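Local coordinates for PixA inclusion body protein (Burkholderia cenocepacia, PDB 4LZK), which is of unknown function but belongs to the PixA family of bacterial inclusion body proteins, at residues Asp91-Gln103 and Thr160-Lys172. Residues are numbered along the deposited sequence; the frame is centred on the assembly and turned at random.
Sequences DNSGDAALIYHVQ and TSFALYTRSQNRK
Tyr100 and His101 both face Ser161, and the carbonyl of that serine takes two backbone N-H groups: Tyr100 N donates to Ser161 O at 3.0 Å, while His101 N reaches it only weakly. Ser161 N in turn gives its hydrogen to His101 O, 2.9 Å away. From Ile99 back to Ala96 the antiparallel pairing is regular. Leu98 and Ala163 exchange two bonds, Leu98 N to Ala163 O running nearly straight (171° at the hydrogen), and Ala96 and Tyr165 exchange two more, with Tyr165 N to Ala96 O at 2.8 Å.

Tyr100 has CG set between its own backbone N and carbonyl carbon (chi1 63°), and its ring lies across the partner strand: Ser161 CB sits over one face as a CH-pi contact, 4.0 Å from the Tyr100 ring centroid, and Ala163 N is at the ring edge. Tyr100 OH is satisfied elsewhere, by Ala42 O. A water bridges Ser161 OG and Gln103 OE1.

On the other face of the sheet, Ile99 CG2 meets Thr160 CG2 at 3.7 Å, and the Phe162 ring lies obliquely against Ala97 CB; Thr160 OG1 is hydrogen-bonded to Trp182 NE1. At the strand entrance, Asp95 OD1 lies 3.4 Å from Thr166 CG2, but forms a salt bridge with Lys32 NZ, while Asp95 OD2 is hydrogen-bonded to Thr28 OG1. Asn92 OD1 accepts from Ala97 N at 2.9 Å, and Asn92 ND2 donates to Ala97 O at 3.2 Å. Two residues, Tyr100 and His101, opposite the single Ser161 make a classic beta bulge, set in the antiparallel pairing of strands 96-105 and 154-167.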
ATOM      1  N   ASP C  91       8.666 -17.060  14.262  1.00 12.26           N
ATOM      2  CA  ASP C  91      10.015 -17.414  13.825  1.00 14.69           C
ATOM      3  C   ASP C  91      10.373 -18.870  13.994  1.00 14.27           C
ATOM      4  O   ASP C  91      11.526 -19.205  14.355  1.00 14.33           O
ATOM      5  CB  ASP C  91      11.068 -16.520  14.505  1.00 17.66           C
ATOM      6  CG  ASP C  91      12.351 -16.467  13.706  1.00 19.10           C
ATOM      7  OD1 ASP C  91      12.291 -16.763  12.483  1.00 18.64           O
ATOM      8  OD2 ASP C  91      13.408 -16.135  14.256  1.00 22.17           O
ATOM      9  N   ASN C  92       9.393 -19.752  13.732  1.00 13.80           N
ATOM     10  CA  ASN C  92       9.591 -21.222  13.866  1.00 13.61           C
ATOM     11  C   ASN C  92       9.995 -21.652  15.280  1.00 14.52           C
ATOM     12  O   ASN C  92      10.621 -22.720  15.457  1.00 15.45           O
ATOM     13  CB  ASN C  92      10.594 -21.745  12.852  1.00 13.28           C
ATOM     14  CG  ASN C  92      10.007 -21.835  11.454  1.00 12.80           C
ATOM     15  OD1 ASN C  92       8.858 -21.526  11.227  1.00 14.58           O
ATOM     16  ND2 ASN C  92      10.832 -22.221  10.493  1.00 15.03           N
ATOM     17  N   SER C  93       9.609 -20.870  16.259  1.00 14.68           N
ATOM     18  CA  SER C  93       9.892 -21.197  17.691  1.00 18.20           C
ATOM     19  C   SER C  93       8.846 -22.211  18.273  1.00 20.15           C
ATOM     20  O   SER C  93       9.098 -22.836  19.246  1.00 25.55           O
ATOM     21  CB  SER C  93       9.924 -19.932  18.533  1.00 15.95           C
ATOM     22  OG  SER C  93       8.671 -19.329  18.610  1.00 16.41           O
ATOM     23  N   GLY C  94       7.684 -22.287  17.671  1.00 20.11           N
ATOM     24  CA  GLY C  94       6.576 -23.159  18.093  1.00 24.74           C
ATOM     25  C   GLY C  94       6.156 -24.022  16.925  1.00 21.54           C
ATOM     26  O   GLY C  94       6.866 -25.008  16.606  1.00 25.16           O
ATOM     27  N   ASP C  95       5.092 -23.643  16.230  1.00 22.47           N
ATOM     28  CA  ASP C  95       4.857 -24.243  14.901  1.00 23.40           C
ATOM     29  C   ASP C  95       6.094 -23.861  14.071  1.00 22.68           C
ATOM     30  O   ASP C  95       6.733 -22.839  14.344  1.00 22.06           O
ATOM     31  CB  ASP C  95       3.649 -23.662  14.157  1.00 26.11           C
ATOM     32  CG  ASP C  95       2.318 -23.676  14.951  1.00 34.98           C
ATOM     33  OD1 ASP C  95       2.073 -24.634  15.714  1.00 32.07           O
ATOM     34  OD2 ASP C  95       1.476 -22.720  14.718  1.00 41.92           O
ATOM     35  N   ALA C  96       6.484 -24.693  13.117  1.00 23.63           N
ATOM     36  CA  ALA C  96       7.593 -24.314  12.202  1.00 20.37           C
ATOM     37  C   ALA C  96       7.048 -24.503  10.781  1.00 22.40           C
ATOM     38  O   ALA C  96       6.344 -25.517  10.502  1.00 21.71           O
ATOM     39  CB  ALA C  96       8.744 -25.205  12.403  1.00 19.49           C
ATOM     40  N   ALA C  97       7.343 -23.574   9.894  1.00 18.09           N
ATOM     41  CA  ALA C  97       7.011 -23.739   8.508  1.00 17.95           C
ATOM     42  C   ALA C  97       8.334 -23.867   7.793  1.00 17.14           C
ATOM     43  O   ALA C  97       9.151 -22.937   7.849  1.00 14.86           O
ATOM     44  CB  ALA C  97       6.288 -22.544   7.995  1.00 19.58           C
ATOM     45  N   LEU C  98       8.578 -25.006   7.188  1.00 15.34           N
ATOM     46  CA  LEU C  98       9.881 -25.303   6.580  1.00 16.25           C
ATOM     47  C   LEU C  98       9.700 -25.603   5.095  1.00 15.06           C
ATOM     48  O   LEU C  98       9.099 -26.575   4.723  1.00 13.65           O
ATOM     49  CB  LEU C  98      10.479 -26.494   7.273  1.00 17.89           C
ATOM     50  CG  LEU C  98      10.720 -26.252   8.766  1.00 18.05           C
ATOM     51  CD1 LEU C  98      11.158 -27.557   9.365  1.00 20.35           C
ATOM     52  CD2 LEU C  98      11.795 -25.235   8.978  1.00 17.83           C
ATOM     53  N   ILE C  99      10.279 -24.759   4.266  1.00 13.70           N
ATOM     54  CA  ILE C  99      10.259 -24.932   2.830  1.00 14.07           C
ATOM     55  C   ILE C  99      11.072 -26.198   2.423  1.00 13.91           C
ATOM     56  O   ILE C  99      12.155 -26.405   2.940  1.00 13.69           O
ATOM     57  CB  ILE C  99      10.870 -23.710   2.133  1.00 14.11           C
ATOM     58  CG1 ILE C  99      10.035 -22.447   2.372  1.00 16.36           C
ATOM     59  CG2 ILE C  99      10.958 -23.928   0.647  1.00 14.15           C
ATOM     60  CD1 ILE C  99      10.763 -21.209   1.897  1.00 16.02           C
ATOM     61  N   TYR C 100      10.550 -26.978   1.498  1.00 13.47           N
ATOM     62  CA  TYR C 100      11.294 -28.128   0.963  1.00 14.91           C
ATOM     63  C   TYR C 100      11.383 -28.121  -0.528  1.00 16.27           C
ATOM     64  O   TYR C 100      12.178 -28.827  -1.117  1.00 14.22           O
ATOM     65  CB  TYR C 100      10.694 -29.452   1.430  1.00 14.49           C
ATOM     66  CG  TYR C 100       9.292 -29.749   0.994  1.00 14.68           C
ATOM     67  CD1 TYR C 100       8.200 -29.308   1.753  1.00 14.29           C
ATOM     68  CD2 TYR C 100       9.031 -30.511  -0.125  1.00 14.36           C
ATOM     69  CE1 TYR C 100       6.916 -29.643   1.382  1.00 15.68           C
ATOM     70  CE2 TYR C 100       7.744 -30.855  -0.517  1.00 16.76           C
ATOM     71  CZ  TYR C 100       6.666 -30.401   0.238  1.00 16.45           C
ATOM     72  OH  TYR C 100       5.378 -30.721  -0.198  1.00 16.09           O
ATOM     73  N   HIS C 101      10.679 -27.230  -1.174  1.00 16.33           N
ATOM     74  CA  HIS C 101      10.781 -27.168  -2.636  1.00 17.66           C
ATOM     75  C   HIS C 101      10.311 -25.880  -3.296  1.00 16.79           C
ATOM     76  O   HIS C 101       9.385 -25.242  -2.815  1.00 13.67           O
ATOM     77  CB  HIS C 101       9.913 -28.269  -3.211  1.00 21.23           C
ATOM     78  CG  HIS C 101      10.248 -28.578  -4.612  1.00 28.25           C
ATOM     79  ND1 HIS C 101       9.290 -28.699  -5.612  1.00 36.73           N
ATOM     80  CD2 HIS C 101      11.456 -28.714  -5.214  1.00 33.75           C
ATOM     81  CE1 HIS C 101       9.900 -28.947  -6.759  1.00 35.77           C
ATOM     82  NE2 HIS C 101      11.207 -28.930  -6.553  1.00 40.18           N
ATOM     83  N   VAL C 102      10.952 -25.484  -4.398  1.00 14.89           N
ATOM     84  CA  VAL C 102      10.472 -24.366  -5.215  1.00 15.29           C
ATOM     85  C   VAL C 102      10.456 -24.803  -6.662  1.00 18.29           C
ATOM     86  O   VAL C 102      11.403 -25.473  -7.126  1.00 18.33           O
ATOM     87  CB  VAL C 102      11.375 -23.104  -5.063  1.00 19.16           C
ATOM     88  CG1 VAL C 102      10.885 -21.999  -5.900  1.00 18.97           C
ATOM     89  CG2 VAL C 102      11.532 -22.681  -3.648  1.00 19.32           C
ATOM     90  N   GLN C 103       9.411 -24.462  -7.388  1.00 16.74           N
ATOM     91  CA  GLN C 103       9.282 -24.791  -8.803  1.00 16.67           C
ATOM     92  C   GLN C 103       8.524 -23.800  -9.611  1.00 18.56           C
ATOM     93  O   GLN C 103       7.761 -22.953  -9.077  1.00 16.09           O
ATOM     94  CB  GLN C 103       8.643 -26.150  -8.964  1.00 18.11           C
ATOM     95  CG  GLN C 103       7.199 -26.289  -8.670  1.00 20.12           C
ATOM     96  CD  GLN C 103       6.855 -27.756  -8.485  1.00 28.72           C
ATOM     97  OE1 GLN C 103       7.115 -28.305  -7.427  1.00 32.28           O
ATOM     98  NE2 GLN C 103       6.266 -28.381  -9.509  1.00 30.36           N
ATOM     99  N   THR C 160       5.990 -22.516  -4.095  1.00 12.58           N
ATOM    100  CA  THR C 160       6.908 -22.889  -2.999  1.00 12.73           C
ATOM    101  C   THR C 160       6.119 -23.813  -2.058  1.00 13.05           C
ATOM    102  O   THR C 160       5.059 -23.405  -1.530  1.00 11.34           O
ATOM    103  CB  THR C 160       7.382 -21.671  -2.255  1.00 14.17           C
ATOM    104  OG1 THR C 160       8.129 -20.790  -3.166  1.00 16.48           O
ATOM    105  CG2 THR C 160       8.236 -22.084  -1.080  1.00 15.50           C
ATOM    106  N   SER C 161       6.610 -25.027  -1.842  1.00 11.52           N
ATOM    107  CA  SER C 161       5.976 -25.993  -0.991  1.00 12.88           C
ATOM    108  C   SER C 161       6.728 -26.087   0.358  1.00 13.88           C
ATOM    109  O   SER C 161       7.945 -25.966   0.409  1.00 16.56           O
ATOM    110  CB  SER C 161       5.998 -27.363  -1.632  1.00 14.05           C
ATOM    111  OG  SER C 161       5.334 -27.304  -2.865  1.00 15.00           O
ATOM    112  N   PHE C 162       5.978 -26.197   1.440  1.00 15.61           N
ATOM    113  CA  PHE C 162       6.542 -26.213   2.764  1.00 13.59           C
ATOM    114  C   PHE C 162       5.812 -27.182   3.655  1.00 14.10           C
ATOM    115  O   PHE C 162       4.651 -27.516   3.465  1.00 15.77           O
ATOM    116  CB  PHE C 162       6.535 -24.820   3.389  1.00 13.54           C
ATOM    117  CG  PHE C 162       5.160 -24.285   3.760  1.00 12.33           C
ATOM    118  CD1 PHE C 162       4.385 -23.556   2.835  1.00 12.57           C
ATOM    119  CD2 PHE C 162       4.665 -24.391   5.056  1.00 11.51           C
ATOM    120  CE1 PHE C 162       3.181 -23.043   3.186  1.00 12.32           C
ATOM    121  CE2 PHE C 162       3.422 -23.871   5.379  1.00 11.06           C
ATOM    122  CZ  PHE C 162       2.702 -23.190   4.461  1.00 12.22           C
ATOM    123  N   ALA C 163       6.541 -27.666   4.652  1.00 13.83           N
ATOM    124  CA  ALA C 163       5.929 -28.545   5.672  1.00 15.27           C
ATOM    125  C   ALA C 163       5.597 -27.698   6.861  1.00 17.91           C
ATOM    126  O   ALA C 163       6.403 -26.856   7.293  1.00 19.11           O
ATOM    127  CB  ALA C 163       6.899 -29.646   6.080  1.00 16.74           C
ATOM    128  N   LEU C 164       4.388 -27.864   7.383  1.00 16.76           N
ATOM    129  CA  LEU C 164       3.988 -27.209   8.597  1.00 16.14           C
ATOM    130  C   LEU C 164       4.061 -28.240   9.769  1.00 19.05           C
ATOM    131  O   LEU C 164       3.352 -29.278   9.776  1.00 16.11           O
ATOM    132  CB  LEU C 164       2.600 -26.652   8.399  1.00 17.41           C
ATOM    133  CG  LEU C 164       2.161 -25.544   9.296  1.00 19.22           C
ATOM    134  CD1 LEU C 164       0.839 -25.023   8.882  1.00 20.73           C
ATOM    135  CD2 LEU C 164       2.080 -25.965  10.725  1.00 21.02           C
ATOM    136  N   TYR C 165       4.908 -27.953  10.744  1.00 19.35           N
ATOM    137  CA  TYR C 165       5.030 -28.861  11.916  1.00 25.16           C
ATOM    138  C   TYR C 165       4.415 -28.186  13.106  1.00 27.95           C
ATOM    139  O   TYR C 165       4.489 -26.942  13.219  1.00 27.07           O
ATOM    140  CB  TYR C 165       6.482 -29.222  12.208  1.00 22.97           C
ATOM    141  CG  TYR C 165       7.090 -30.104  11.226  1.00 25.16           C
ATOM    142  CD1 TYR C 165       6.965 -31.491  11.297  1.00 25.21           C
ATOM    143  CD2 TYR C 165       7.791 -29.564  10.162  1.00 27.03           C
ATOM    144  CE1 TYR C 165       7.538 -32.298  10.344  1.00 28.71           C
ATOM    145  CE2 TYR C 165       8.361 -30.343   9.240  1.00 27.93           C
ATOM    146  CZ  TYR C 165       8.205 -31.711   9.304  1.00 27.41           C
ATOM    147  OH  TYR C 165       8.782 -32.441   8.308  1.00 33.56           O
ATOM    148  N   THR C 166       3.730 -28.942  13.983  1.00 27.38           N
ATOM    149  CA  THR C 166       3.300 -28.280  15.186  1.00 29.25           C
ATOM    150  C   THR C 166       4.168 -28.719  16.357  1.00 27.34           C
ATOM    151  O   THR C 166       4.772 -29.772  16.324  1.00 32.42           O
ATOM    152  CB  THR C 166       1.811 -28.518  15.579  1.00 36.22           C
ATOM    153  OG1 THR C 166       1.488 -29.916  15.484  1.00 34.62           O
ATOM    154  CG2 THR C 166       0.895 -27.674  14.724  1.00 39.98           C
ATOM    155  N   ARG C 167       4.205 -27.872  17.363  1.00 30.21           N
ATOM    156  CA  ARG C 167       4.970 -28.122  18.612  1.00 37.90           C
ATOM    157  C   ARG C 167       4.016 -28.712  19.577  1.00 33.79           C
ATOM    158  O   ARG C 167       3.029 -28.063  19.933  1.00 36.96           O
ATOM    159  CB  ARG C 167       5.465 -26.808  19.261  1.00 41.97           C
ATOM    160  CG  ARG C 167       6.266 -27.049  20.542  1.00 43.86           C
ATOM    161  CD  ARG C 167       6.350 -25.845  21.463  1.00 43.70           C
ATOM    162  NE  ARG C 167       7.322 -26.061  22.546  1.00 46.57           N
ATOM    163  CZ  ARG C 167       8.599 -25.668  22.517  1.00 51.63           C
ATOM    164  NH1 ARG C 167       9.057 -24.975  21.466  1.00 50.38           N
ATOM    165  NH2 ARG C 167       9.413 -25.919  23.556  1.00 50.47           N
ATOM    166  N   SER C 168       4.271 -29.938  19.975  1.00 40.48           N
ATOM    167  CA  SER C 168       3.340 -30.666  20.854  1.00 46.99           C
ATOM    168  C   SER C 168       3.815 -30.645  22.280  1.00 46.27           C
ATOM    169  O   SER C 168       3.061 -30.185  23.116  1.00 48.09           O
ATOM    170  CB  SER C 168       3.137 -32.112  20.409  1.00 56.58           C
ATOM    171  OG  SER C 168       2.420 -32.803  21.423  1.00 62.66           O
ATOM    172  N   GLN C 169       5.015 -31.160  22.590  1.00 41.49           N
ATOM    173  CA  GLN C 169       5.556 -30.965  23.967  1.00 53.39           C
ATOM    174  C   GLN C 169       7.058 -31.092  23.963  1.00 56.89           C
ATOM    175  O   GLN C 169       7.646 -32.190  24.205  1.00 50.03           O
ATOM    176  CB  GLN C 169       5.017 -31.996  24.966  1.00 53.13           C
ATOM    177  CG  GLN C 169       3.628 -31.727  25.496  1.00 52.74           C
ATOM    178  CD  GLN C 169       2.748 -32.951  25.336  1.00 48.00           C
ATOM    179  OE1 GLN C 169       2.774 -33.820  26.180  1.00 52.00           O
ATOM    180  NE2 GLN C 169       1.980 -33.021  24.236  1.00 42.19           N
ATOM    181  N   ASN C 170       7.667 -29.958  23.664  1.00 58.61           N
ATOM    182  CA  ASN C 170       9.054 -29.908  23.315  1.00 58.85           C
ATOM    183  C   ASN C 170       9.385 -30.921  22.199  1.00 51.18           C
ATOM    184  O   ASN C 170      10.488 -31.410  22.120  1.00 45.84           O
ATOM    185  CB  ASN C 170       9.873 -30.067  24.596  1.00 62.10           C
ATOM    186  CG  ASN C 170       9.417 -29.076  25.680  1.00 67.78           C
ATOM    187  OD1 ASN C 170       8.976 -27.943  25.377  1.00 59.02           O
ATOM    188  ND2 ASN C 170       9.498 -29.498  26.947  1.00 69.14           N
ATOM    189  N   ARG C 171       8.407 -31.160  21.312  1.00 49.81           N
ATOM    190  CA  ARG C 171       8.529 -32.067  20.141  1.00 49.65           C
ATOM    191  C   ARG C 171       7.614 -31.688  18.936  1.00 52.72           C
ATOM    192  O   ARG C 171       6.435 -31.365  19.129  1.00 46.36           O
ATOM    193  CB  ARG C 171       8.199 -33.490  20.562  1.00 40.39           C
ATOM    194  N   LYS C 172       8.169 -31.764  17.713  1.00 55.70           N
ATOM    195  CA  LYS C 172       7.451 -31.438  16.461  1.00 50.77           C
ATOM    196  C   LYS C 172       6.623 -32.614  15.954  1.00 39.79           C
ATOM    197  O   LYS C 172       7.033 -33.722  16.088  1.00 50.54           O
ATOM    198  CB  LYS C 172       8.431 -31.026  15.346  1.00 51.44           C
ATOM    199  CG  LYS C 172       9.511 -30.063  15.779  1.00 59.60           C
ATOM    200  CD  LYS C 172       9.410 -28.713  15.076  1.00 63.58           C
ATOM    201  CE  LYS C 172      10.761 -27.993  15.050  1.00 69.14           C
ATOM    202  NZ  LYS C 172      11.877 -28.811  14.478  1.00 68.32           N
TER
HETATM  203  O   HOH W   1       7.200 -26.557  -4.911  1.00 16.41           O